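Local coordinates for protein RV1873 (Mycobacterium tuberculosis, PDB 2JEK) that is of unknown function but folds as an all-helical, right-handed superhelix and belongs to the DUF1810 family, at residues G58-L62 with L111-A115. Numbering follows the deposited sequence.
Sequences GISSL and LFARA
The carbonyl oxygen of Leu-111 accepts two weak backbone hydrogen bonds, from Ala-115 N at 3.0 Å and from Arg-114 N, while Leu-62 CD1 makes an apolar approach to Leu-111 O at 4.0 Å. In this right-handed superhelix the contact illustrates how the start of one helix can be seated on the last turn of another: helix 62-70 begins at Leu-62, against the end of helix 101-115. Ser-61 stands at the N-cap, its OG accepting the N-H of Glu-64. Leu-62 holds CG anti to its backbone N (chi1 -161°), which brings its forked end across to the other helix although CB itself does not point there. Leu-62 CD1 reaches Ala-115 CA at 3.6 Å and Leu-111 CD1 at 4.0 Å; Leu-62 CD2 lies 3.8 Å from Arg-114 O. The guanidinium of Arg-114 leads away, to a salt bridge with Glu-134. Deeper down, the remaining branch of Leu-111 takes over. Leu-111 CD2 sits at the fork of Ile-59, 3.9 Å from Ile-59 CB and 4.0 Å from both Ile-59 CG1 and Ile-59 CG2, and the two side chains cross at a slant. Backbone bonds to Gln-44 and Arg-46 hold Ile-59 in its loop. Ile-59 CD1 approaches the Phe-112 ring obliquely, 4.5 Å from Phe-112 CZ.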
loop_
_atom_site.group_PDB
_atom_site.type_symbol
_atom_site.label_atom_id
_atom_site.label_comp_id
_atom_site.label_asym_id
_atom_site.label_seq_id
_atom_site.Cartn_x
_atom_site.Cartn_y
_atom_site.Cartn_z
ATOM N N GLY A 58 4.103 -8.586 4.991
ATOM C CA GLY A 58 5.220 -7.816 4.468
ATOM C C GLY A 58 5.639 -8.350 3.105
ATOM O O GLY A 58 5.579 -9.563 2.841
ATOM N N ILE A 59 6.041 -7.434 2.224
ATOM C CA ILE A 59 6.546 -7.785 0.891
ATOM C C ILE A 59 8.024 -8.114 1.032
ATOM O O ILE A 59 8.769 -7.341 1.634
ATOM C CB ILE A 59 6.324 -6.604 -0.086
ATOM C CG1 ILE A 59 4.824 -6.331 -0.252
ATOM C CG2 ILE A 59 7.013 -6.841 -1.452
ATOM C CD1 ILE A 59 4.078 -7.327 -1.141
ATOM N N SER A 60 8.444 -9.256 0.483
ATOM C CA SER A 60 9.800 -9.754 0.740
ATOM C C SER A 60 10.891 -8.978 -0.002
ATOM O O SER A 60 12.026 -8.882 0.467
ATOM C CB SER A 60 9.910 -11.241 0.384
ATOM O OG SER A 60 9.689 -11.456 -0.996
ATOM N N SER A 61 10.545 -8.445 -1.166
ATOM C CA SER A 61 11.538 -7.910 -2.095
ATOM C C SER A 61 10.871 -7.056 -3.157
ATOM O O SER A 61 9.648 -7.110 -3.331
ATOM C CB SER A 61 12.266 -9.071 -2.780
ATOM O OG SER A 61 11.370 -9.789 -3.618
ATOM N N LEU A 62 11.672 -6.297 -3.910
ATOM C CA LEU A 62 11.114 -5.579 -5.053
ATOM C C LEU A 62 10.459 -6.542 -6.066
ATOM O O LEU A 62 9.438 -6.209 -6.670
ATOM C CB LEU A 62 12.156 -4.684 -5.746
ATOM C CG LEU A 62 11.536 -3.594 -6.638
ATOM C CD1 LEU A 62 10.870 -2.507 -5.785
ATOM C CD2 LEU A 62 12.556 -2.992 -7.595
ATOM N N LEU A 111 7.371 1.908 -1.975
ATOM C CA LEU A 111 7.721 0.598 -2.521
ATOM C C LEU A 111 7.187 0.408 -3.939
ATOM O O LEU A 111 7.946 0.074 -4.860
ATOM C CB LEU A 111 7.169 -0.499 -1.609
ATOM C CG LEU A 111 7.242 -1.937 -2.146
ATOM C CD1 LEU A 111 8.678 -2.360 -2.415
ATOM C CD2 LEU A 111 6.561 -2.902 -1.183
ATOM N N PHE A 112 5.888 0.615 -4.128
ATOM C CA PHE A 112 5.291 0.318 -5.426
ATOM C C PHE A 112 5.707 1.330 -6.491
ATOM O O PHE A 112 5.853 0.975 -7.660
ATOM C CB PHE A 112 3.784 0.100 -5.295
ATOM C CG PHE A 112 3.457 -1.207 -4.644
ATOM C CD1 PHE A 112 3.542 -2.387 -5.385
ATOM C CD2 PHE A 112 3.122 -1.285 -3.290
ATOM C CE1 PHE A 112 3.279 -3.623 -4.799
ATOM C CE2 PHE A 112 2.868 -2.520 -2.697
ATOM C CZ PHE A 112 2.937 -3.692 -3.447
ATOM N N ALA A 113 5.991 2.561 -6.084
ATOM C CA ALA A 113 6.562 3.532 -7.014
ATOM C C ALA A 113 7.938 3.115 -7.534
ATOM O O ALA A 113 8.296 3.454 -8.668
ATOM C CB ALA A 113 6.622 4.914 -6.381
ATOM N N ARG A 114 8.705 2.394 -6.719
ATOM C CA ARG A 114 10.029 1.923 -7.120
ATOM C C ARG A 114 9.944 0.617 -7.896
ATOM O O ARG A 114 10.884 0.239 -8.603
ATOM C CB ARG A 114 10.943 1.759 -5.904
ATOM C CG ARG A 114 11.273 3.046 -5.146
ATOM C CD ARG A 114 12.331 3.907 -5.817
ATOM N NE ARG A 114 12.621 5.106 -5.022
ATOM C CZ ARG A 114 13.748 5.812 -5.100
ATOM N NH1 ARG A 114 14.721 5.445 -5.929
ATOM N NH2 ARG A 114 13.907 6.885 -4.338
ATOM N N ALA A 115 8.810 -0.065 -7.780
ATOM C CA ALA A 115 8.629 -1.371 -8.408
ATOM C C ALA A 115 8.354 -1.286 -9.908
ATOM O O ALA A 115 8.658 -2.217 -10.660
ATOM C CB ALA A 115 7.518 -2.148 -7.699
#